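Local coordinates for hypothetical protein (Yersinia pestis, PDB 3V4H) that probably serves as an Hcp-family component of the type VI secretion system, assembling into a ring of six subunits like the Hcp proteins of other bacteria, at residues I31-I36 with N47-L52; S78-A83 with I149-T154; G100-N105 with D127-R132. One frame throughout, in Å; residues are numbered along the deposited sequence.

Interaction 1 (I31-I36 with N47-L52); sequences IKIDGI and NEIQVL
I31 and I49 lie side by side on one face of a short antiparallel pairing, with CG2 of I31 3.7 Å from CB of I49. That methyl is set between the backbone N and the carbonyl carbon of its own residue, because CG1 takes the place anti to N (chi1 -159°). It thereby faces the second segment and also meets CG2 of V51 at 3.8 Å. At the other end of I49, CD1 reaches CD1 of I33 at 3.7 Å, where the two side chains pass aslant. I31 and V51 lie against F82 of the four-stranded sheet, while I33 and I36 are packed by L93 of helix 90-99. Two backbone hydrogen bonds tie I31 and I49 reciprocally, I31 N to I49 O at 2.8 Å and I49 N to I31 O at 2.9 Å. Beyond this pair, strand 29-33 enters a type II beta turn from I33 to I36, closed by I36 N on I33 O at 2.9 Å, with G35 at positive phi. The polar edge is made by K32 and E48. The carboxylate carbon CD of E48 rests 3.6 Å from CB of K32, and OE1 of E48 bonds to H45. The lysine chain bends away, leaving its NZ 4.8 Å from OE2 of E48. Contact between K32 and E48 is therefore carried by the aliphatic part of the lysine, and any attraction between their opposite charges is probably modest, whereas the inner side is held by van der Waals packing and one reciprocal backbone pair.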
loop_
_atom_site.group_PDB
_atom_site.type_symbol
_atom_site.label_atom_id
_atom_site.label_comp_id
_atom_site.label_asym_id
_atom_site.label_seq_id
_atom_site.Cartn_x
_atom_site.Cartn_y
_atom_site.Cartn_z
ATOM N N ILE A 31 -6.213 6.744 30.179
ATOM C CA ILE A 31 -5.038 6.144 30.811
ATOM C C ILE A 31 -4.552 7.053 31.944
ATOM O O ILE A 31 -4.435 8.282 31.789
ATOM C CB ILE A 31 -3.983 5.756 29.752
ATOM C CG1 ILE A 31 -3.024 4.707 30.317
ATOM C CG2 ILE A 31 -3.269 6.975 29.221
ATOM C CD1 ILE A 31 -2.266 3.869 29.311
ATOM N N LYS A 32 -4.304 6.461 33.103
ATOM C CA LYS A 32 -3.838 7.197 34.286
ATOM C C LYS A 32 -2.421 6.730 34.575
ATOM O O LYS A 32 -2.210 5.557 34.837
ATOM C CB LYS A 32 -4.734 6.885 35.483
ATOM C CG LYS A 32 -4.286 7.556 36.787
ATOM C CD LYS A 32 -4.235 6.593 37.942
ATOM C CE LYS A 32 -5.463 6.679 38.824
ATOM N NZ LYS A 32 -5.242 7.628 39.959
ATOM N N ILE A 33 -1.457 7.632 34.487
ATOM C CA ILE A 33 -0.044 7.259 34.579
ATOM C C ILE A 33 0.588 7.916 35.819
ATOM O O ILE A 33 0.537 9.140 35.969
ATOM C CB ILE A 33 0.730 7.761 33.374
ATOM C CG1 ILE A 33 0.263 7.056 32.120
ATOM C CG2 ILE A 33 2.228 7.592 33.593
ATOM C CD1 ILE A 33 0.908 7.579 30.866
ATOM N N ASP A 34 1.183 7.135 36.696
ATOM C CA ASP A 34 1.705 7.684 37.933
ATOM C C ASP A 34 2.654 8.813 37.719
ATOM O O ASP A 34 3.607 8.696 37.005
ATOM C CB ASP A 34 2.394 6.623 38.758
ATOM C CG ASP A 34 1.459 5.944 39.712
ATOM O OD1 ASP A 34 0.491 6.561 40.151
ATOM O OD2 ASP A 34 1.673 4.769 40.012
ATOM N N GLY A 35 2.381 9.917 38.372
ATOM C CA GLY A 35 3.220 11.101 38.272
ATOM C C GLY A 35 3.029 11.933 37.005
ATOM O O GLY A 35 3.635 12.972 36.876
ATOM N N ILE A 36 2.196 11.501 36.065
ATOM C CA ILE A 36 2.056 12.240 34.834
ATOM C C ILE A 36 0.560 12.465 34.582
ATOM O O ILE A 36 -0.151 11.627 33.969
ATOM C CB ILE A 36 2.722 11.504 33.636
ATOM C CG1 ILE A 36 4.209 11.216 33.911
ATOM C CG2 ILE A 36 2.575 12.319 32.367
ATOM C CD1 ILE A 36 4.947 10.454 32.823
ATOM N N ASN A 47 -8.158 14.757 35.098
ATOM C CA ASN A 47 -6.705 14.851 35.026
ATOM C C ASN A 47 -5.953 13.594 34.614
ATOM O O ASN A 47 -4.761 13.495 34.793
ATOM C CB ASN A 47 -6.169 15.395 36.342
ATOM C CG ASN A 47 -6.736 16.764 36.666
ATOM O OD1 ASN A 47 -6.901 17.625 35.780
ATOM N ND2 ASN A 47 -7.039 16.975 37.936
ATOM N N GLU A 48 -6.657 12.641 34.032
ATOM C CA GLU A 48 -6.033 11.535 33.367
ATOM C C GLU A 48 -5.901 11.869 31.870
ATOM O O GLU A 48 -6.324 12.950 31.401
ATOM C CB GLU A 48 -6.866 10.283 33.569
ATOM C CG GLU A 48 -6.990 9.883 35.039
ATOM C CD GLU A 48 -7.826 8.641 35.262
ATOM O OE1 GLU A 48 -7.992 7.819 34.324
ATOM O OE2 GLU A 48 -8.288 8.483 36.399
ATOM N N ILE A 49 -5.322 10.935 31.127
ATOM C CA ILE A 49 -5.087 11.133 29.685
ATOM C C ILE A 49 -6.174 10.468 28.853
ATOM O O ILE A 49 -6.416 9.267 28.971
ATOM C CB ILE A 49 -3.700 10.602 29.256
ATOM C CG1 ILE A 49 -2.595 11.313 30.040
ATOM C CG2 ILE A 49 -3.484 10.859 27.768
ATOM C CD1 ILE A 49 -1.309 10.527 30.273
ATOM N N GLN A 50 -6.826 11.234 27.992
ATOM C CA GLN A 50 -7.789 10.656 27.042
ATOM C C GLN A 50 -7.083 9.958 25.893
ATOM O O GLN A 50 -6.217 10.544 25.232
ATOM C CB GLN A 50 -8.718 11.735 26.476
ATOM C CG GLN A 50 -9.350 12.504 27.604
ATOM C CD GLN A 50 -10.778 12.918 27.352
ATOM O OE1 GLN A 50 -11.600 12.865 28.264
ATOM N NE2 GLN A 50 -11.080 13.344 26.117
ATOM N N VAL A 51 -7.482 8.721 25.622
ATOM C CA VAL A 51 -6.822 7.900 24.619
ATOM C C VAL A 51 -7.668 7.897 23.349
ATOM O O VAL A 51 -8.899 7.744 23.388
ATOM C CB VAL A 51 -6.600 6.478 25.125
ATOM C CG1 VAL A 51 -6.028 5.578 24.054
ATOM C CG2 VAL A 51 -5.625 6.515 26.304
ATOM N N LEU A 52 -6.973 8.016 22.228
ATOM C CA LEU A 52 -7.572 8.018 20.892
ATOM C C LEU A 52 -7.479 6.646 20.257
ATOM O O LEU A 52 -8.314 6.278 19.466
ATOM C CB LEU A 52 -6.783 9.035 20.025
ATOM C CG LEU A 52 -6.808 10.518 20.484
ATOM C CD1 LEU A 52 -5.987 11.422 19.556
ATOM C CD2 LEU A 52 -8.243 11.017 20.598
#

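Interaction 2 (S78-A83 with I149-T154); sequences SDFCFA and IRFSFT
Strands 76-85 and 146-152 are neighbours in the four-stranded antiparallel sheet, and F80, F82, I149 and F151 share the face that looks into the protein. The ring of F82 lies against I149, whose CB stands over one ring face, 4.1 Å from the centroid, and whose CG2 touches F82 CE2 at 3.6 Å. A chi1 of 72° sets the F82 ring between its backbone N and carbonyl carbon, leaning over the partner strand. F151 leans back the other way, toward F80: F80 CB sits over one face of its ring, 3.9 Å from the centroid, while CE2 of F82 comes in plane at its edge. The F80 and F151 rings meet obliquely, planes 35° apart. F125 and F108 from the six-stranded sheet extend this aromatic layer, which lies between the two sheets of the Hcp beta-barrel fold. Hydrogen-bonded pairs F80-F151 and F82-I149 flank the non-hydrogen-bonded pair C81-R150; the bond from I149 N to F82 O is nearly straight at 176°. On the other face, R150 extends its chain from the C81 pairing, and its NE is salt-bridged to E148.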
loop_
_atom_site.group_PDB
_atom_site.type_symbol
_atom_site.label_atom_id
_atom_site.label_comp_id
_atom_site.label_asym_id
_atom_site.label_seq_id
_atom_site.Cartn_x
_atom_site.Cartn_y
_atom_site.Cartn_z
ATOM N N SER A 78 4.088 -7.799 23.602
ATOM C CA SER A 78 4.506 -6.492 23.070
ATOM C C SER A 78 4.403 -5.330 24.082
ATOM O O SER A 78 3.815 -5.464 25.158
ATOM C CB SER A 78 3.786 -6.176 21.759
ATOM O OG SER A 78 2.423 -5.740 21.978
ATOM N N ASP A 79 5.019 -4.203 23.734
ATOM C CA ASP A 79 4.891 -2.963 24.473
ATOM C C ASP A 79 3.451 -2.606 24.341
ATOM O O ASP A 79 2.880 -2.973 23.352
ATOM C CB ASP A 79 5.723 -1.857 23.791
ATOM C CG ASP A 79 7.214 -1.974 24.114
ATOM O OD1 ASP A 79 7.540 -2.750 25.003
ATOM O OD2 ASP A 79 8.045 -1.269 23.505
ATOM N N PHE A 80 2.851 -1.975 25.338
ATOM C CA PHE A 80 1.483 -1.389 25.177
ATOM C C PHE A 80 1.723 -0.108 24.432
ATOM O O PHE A 80 2.754 0.531 24.647
ATOM C CB PHE A 80 0.814 -1.119 26.530
ATOM C CG PHE A 80 -0.663 -0.768 26.434
ATOM C CD1 PHE A 80 -1.632 -1.751 26.310
ATOM C CD2 PHE A 80 -1.054 0.541 26.472
ATOM C CE1 PHE A 80 -2.958 -1.411 26.262
ATOM C CE2 PHE A 80 -2.389 0.877 26.416
ATOM C CZ PHE A 80 -3.328 -0.093 26.277
ATOM N N CYS A 81 0.790 0.209 23.511
ATOM C CA CYS A 81 0.809 1.362 22.618
ATOM C C CYS A 81 -0.480 2.149 22.820
ATOM O O CYS A 81 -1.564 1.536 22.970
ATOM C CB CYS A 81 0.822 0.915 21.135
ATOM S SG CYS A 81 2.419 0.275 20.524
ATOM N N PHE A 82 -0.365 3.474 22.904
ATOM C CA PHE A 82 -1.545 4.358 22.796
ATOM C C PHE A 82 -1.160 5.672 22.167
ATOM O O PHE A 82 0.025 6.052 22.178
ATOM C CB PHE A 82 -2.231 4.601 24.142
ATOM C CG PHE A 82 -1.495 5.476 25.076
ATOM C CD1 PHE A 82 -1.787 6.832 25.154
ATOM C CD2 PHE A 82 -0.557 4.949 25.956
ATOM C CE1 PHE A 82 -1.103 7.663 26.038
ATOM C CE2 PHE A 82 0.147 5.763 26.821
ATOM C CZ PHE A 82 -0.124 7.123 26.868
ATOM N N ALA A 83 -2.188 6.335 21.649
ATOM C CA ALA A 83 -2.182 7.657 21.062
ATOM C C ALA A 83 -3.032 8.630 21.878
ATOM O O ALA A 83 -4.153 8.292 22.330
ATOM C CB ALA A 83 -2.790 7.587 19.642
ATOM N N ILE A 149 2.512 6.706 22.136
ATOM C CA ILE A 149 3.372 6.291 23.249
ATOM C C ILE A 149 3.294 4.763 23.335
ATOM O O ILE A 149 2.182 4.189 23.210
ATOM C CB ILE A 149 2.938 6.986 24.545
ATOM C CG1 ILE A 149 3.340 8.465 24.473
ATOM C CG2 ILE A 149 3.593 6.330 25.761
ATOM C CD1 ILE A 149 2.320 9.394 25.073
ATOM N N ARG A 150 4.476 4.142 23.376
ATOM C CA ARG A 150 4.677 2.743 23.700
ATOM C C ARG A 150 5.420 2.595 25.015
ATOM O O ARG A 150 6.271 3.424 25.331
ATOM C CB ARG A 150 5.541 2.087 22.651
ATOM C CG ARG A 150 4.967 2.320 21.287
ATOM C CD ARG A 150 5.529 1.394 20.249
ATOM N NE ARG A 150 4.925 1.718 18.960
ATOM C CZ ARG A 150 5.204 1.095 17.826
ATOM N NH1 ARG A 150 6.087 0.099 17.802
ATOM N NH2 ARG A 150 4.592 1.472 16.711
ATOM N N PHE A 151 5.102 1.559 25.783
ATOM C CA PHE A 151 5.797 1.334 27.070
ATOM C C PHE A 151 5.996 -0.118 27.460
ATOM O O PHE A 151 5.249 -1.014 27.042
ATOM C CB PHE A 151 5.160 2.134 28.221
ATOM C CG PHE A 151 3.704 1.792 28.536
ATOM C CD1 PHE A 151 3.373 0.665 29.255
ATOM C CD2 PHE A 151 2.698 2.667 28.209
ATOM C CE1 PHE A 151 2.063 0.397 29.611
ATOM C CE2 PHE A 151 1.375 2.404 28.547
ATOM C CZ PHE A 151 1.069 1.271 29.269
ATOM N N SER A 152 7.082 -0.322 28.193
ATOM C CA SER A 152 7.471 -1.584 28.824
ATOM C C SER A 152 6.705 -1.821 30.091
ATOM O O SER A 152 6.273 -0.854 30.691
ATOM C CB SER A 152 8.910 -1.461 29.303
ATOM O OG SER A 152 9.670 -2.288 28.512
ATOM N N PHE A 153 6.621 -3.081 30.548
ATOM C CA PHE A 153 6.095 -3.367 31.890
ATOM C C PHE A 153 6.533 -4.755 32.386
ATOM O O PHE A 153 6.865 -5.652 31.605
ATOM C CB PHE A 153 4.562 -3.177 31.949
ATOM C CG PHE A 153 3.816 -3.968 30.915
ATOM C CD1 PHE A 153 3.405 -5.279 31.174
ATOM C CD2 PHE A 153 3.566 -3.433 29.668
ATOM C CE1 PHE A 153 2.763 -6.034 30.214
ATOM C CE2 PHE A 153 2.884 -4.163 28.701
ATOM C CZ PHE A 153 2.487 -5.455 28.963
ATOM N N THR A 154 6.615 -4.920 33.701
ATOM C CA THR A 154 7.016 -6.206 34.257
ATOM C C THR A 154 5.817 -7.087 34.596
ATOM O O THR A 154 5.935 -8.295 34.568
ATOM C CB THR A 154 7.949 -6.008 35.469
ATOM O OG1 THR A 154 7.387 -5.001 36.313
ATOM C CG2 THR A 154 9.318 -5.542 34.987
#

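Interaction 3 (G100-N105 with D127-R132); sequences GKHIKN and DVIITR
H102 spreads its imidazole over I129, so that CG1 of the isoleucine stands above one ring face, 3.9 Å from the centroid. CD1 of I129 comes nearest to NE2 of H102. The same ring turns ND1 to the carboxylate of D127, donating to OD1 at 3.1 Å. This bond is bent (137° at the hydrogen): it meets OD1 on the syn side, somewhat out of the carboxylate plane, and the ring and carboxylate planes are 50° apart. D127 reaches the imidazole because its CG is anti to N (chi1 -161°), which brings the carboxylate back toward H102. G100, just past helix 90-99 and part of the Schellman motif that closes it, leads the chain into this crossing, and I103 pairs with V128 as an antiparallel hydrogen-bonded pair, V128 N to I103 O at 2.7 Å and I103 N to V128 O at 2.8 Å. Both segments turn a corner, at K104 and at D127, and at D127 the chain leaves the six-stranded sheet of the barrel for the four-stranded one. D127 N bonds K104 O at 3.1 Å. Turned from the histidine toward helix 90-99, CD1 of I103 touches CD1 of I130 at 3.6 Å, their side chains running slantwise past each other, with Y96 packed on both residues. Further along, R132 joins a beta ladder with a strand of a neighbouring subunit.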
loop_
_atom_site.group_PDB
_atom_site.type_symbol
_atom_site.label_atom_id
_atom_site.label_comp_id
_atom_site.label_asym_id
_atom_site.label_seq_id
_atom_site.Cartn_x
_atom_site.Cartn_y
_atom_site.Cartn_z
ATOM N N GLY A 100 14.826 6.997 30.873
ATOM C CA GLY A 100 14.629 5.586 31.258
ATOM C C GLY A 100 14.068 5.468 32.665
ATOM O O GLY A 100 14.434 4.582 33.431
ATOM N N LYS A 101 13.179 6.387 32.998
ATOM C CA LYS A 101 12.729 6.593 34.363
ATOM C C LYS A 101 11.549 5.655 34.592
ATOM O O LYS A 101 10.688 5.529 33.741
ATOM C CB LYS A 101 12.293 8.049 34.501
ATOM C CG LYS A 101 12.358 8.621 35.902
ATOM C CD LYS A 101 11.093 9.405 36.229
ATOM C CE LYS A 101 11.336 10.496 37.262
ATOM N NZ LYS A 101 11.757 11.740 36.563
ATOM N N HIS A 102 11.494 4.984 35.729
ATOM C CA HIS A 102 10.464 3.969 35.917
ATOM C C HIS A 102 9.236 4.622 36.445
ATOM O O HIS A 102 9.312 5.631 37.132
ATOM C CB HIS A 102 10.930 2.861 36.862
ATOM C CG HIS A 102 11.997 1.966 36.274
ATOM N ND1 HIS A 102 12.138 0.682 36.633
ATOM C CD2 HIS A 102 12.981 2.217 35.319
ATOM C CE1 HIS A 102 13.166 0.135 35.953
ATOM N NE2 HIS A 102 13.682 1.077 35.150
ATOM N N ILE A 103 8.089 4.046 36.098
ATOM C CA ILE A 103 6.775 4.543 36.500
ATOM C C ILE A 103 6.102 3.387 37.220
ATOM O O ILE A 103 6.097 2.268 36.704
ATOM C CB ILE A 103 5.929 4.938 35.275
ATOM C CG1 ILE A 103 6.542 6.137 34.523
ATOM C CG2 ILE A 103 4.484 5.236 35.687
ATOM C CD1 ILE A 103 5.922 6.389 33.128
ATOM N N LYS A 104 5.529 3.640 38.391
ATOM C CA LYS A 104 5.116 2.540 39.278
ATOM C C LYS A 104 3.837 1.843 38.820
ATOM O O LYS A 104 3.774 0.616 38.797
ATOM C CB LYS A 104 4.942 3.044 40.702
ATOM C CG LYS A 104 6.247 3.444 41.360
ATOM C CD LYS A 104 6.162 3.254 42.865
ATOM C CE LYS A 104 7.470 3.574 43.563
ATOM N NZ LYS A 104 7.436 3.123 44.980
ATOM N N ASN A 105 2.837 2.636 38.439
ATOM C CA ASN A 105 1.513 2.136 38.113
ATOM C C ASN A 105 0.985 2.923 36.936
ATOM O O ASN A 105 1.172 4.147 36.884
ATOM C CB ASN A 105 0.541 2.355 39.275
ATOM C CG ASN A 105 0.934 1.612 40.522
ATOM O OD1 ASN A 105 0.689 0.416 40.617
ATOM N ND2 ASN A 105 1.532 2.312 41.499
ATOM N N ASP A 127 5.453 -1.219 37.001
ATOM C CA ASP A 127 6.837 -0.954 36.675
ATOM C C ASP A 127 7.022 -0.687 35.185
ATOM O O ASP A 127 7.627 -1.484 34.471
ATOM C CB ASP A 127 7.702 -2.125 37.117
ATOM C CG ASP A 127 9.131 -1.756 37.242
ATOM O OD1 ASP A 127 9.413 -0.551 37.427
ATOM O OD2 ASP A 127 9.978 -2.670 37.171
ATOM N N VAL A 128 6.526 0.473 34.755
ATOM C CA VAL A 128 6.452 0.851 33.340
ATOM C C VAL A 128 7.643 1.726 32.919
ATOM O O VAL A 128 8.107 2.580 33.696
ATOM C CB VAL A 128 5.145 1.614 33.066
ATOM C CG1 VAL A 128 5.183 2.260 31.683
ATOM C CG2 VAL A 128 3.944 0.677 33.199
ATOM N N ILE A 129 8.169 1.470 31.727
ATOM C CA ILE A 129 9.214 2.303 31.121
ATOM C C ILE A 129 8.731 2.724 29.740
ATOM O O ILE A 129 8.233 1.905 28.974
ATOM C CB ILE A 129 10.544 1.560 30.987
ATOM C CG1 ILE A 129 11.063 1.179 32.378
ATOM C CG2 ILE A 129 11.574 2.407 30.236
ATOM C CD1 ILE A 129 12.321 0.344 32.358
ATOM N N ILE A 130 8.837 4.012 29.455
ATOM C CA ILE A 130 8.399 4.578 28.206
ATOM C C ILE A 130 9.480 4.345 27.196
ATOM O O ILE A 130 10.579 4.850 27.334
ATOM C CB ILE A 130 8.039 6.055 28.362
ATOM C CG1 ILE A 130 6.893 6.167 29.369
ATOM C CG2 ILE A 130 7.567 6.662 27.022
ATOM C CD1 ILE A 130 6.662 7.581 29.821
ATOM N N THR A 131 9.162 3.522 26.207
ATOM C CA THR A 131 10.115 3.021 25.221
ATOM C C THR A 131 10.098 3.800 23.900
ATOM O O THR A 131 11.053 3.721 23.120
ATOM C CB THR A 131 9.742 1.596 24.884
ATOM O OG1 THR A 131 8.348 1.585 24.479
ATOM C CG2 THR A 131 9.943 0.734 26.120
ATOM N N ARG A 132 9.022 4.539 23.649
ATOM C CA ARG A 132 8.859 5.290 22.373
ATOM C C ARG A 132 7.893 6.465 22.475
ATOM O O ARG A 132 6.846 6.345 23.080
ATOM C CB ARG A 132 8.414 4.360 21.251
ATOM C CG ARG A 132 9.237 4.558 19.981
ATOM C CD ARG A 132 8.658 3.820 18.771
ATOM N NE ARG A 132 9.391 2.573 18.519
ATOM C CZ ARG A 132 9.068 1.667 17.595
ATOM N NH1 ARG A 132 8.016 1.852 16.799
ATOM N NH2 ARG A 132 9.813 0.573 17.456
#

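From the N terminus, interaction 1 closes first, a short loop of ten residues that places 49-50 at the edge of the six-stranded sheet within this chain. The chain then enters the four-stranded sheet, where interaction 2 joins 78-83 to 149-154 across a long excursion. Interaction 3 is wholly contained in that excursion: 127-132, at the corner between the sheets, comes back to pair with 100-105, which follows helix 90-99. The contacts also touch one another. L52 N meets A83 O between interactions 1 and 2, D34 bonds N105 between 1 and 3, and S152 N meets I129 O between 2 and 3, so the two sheets are tied together.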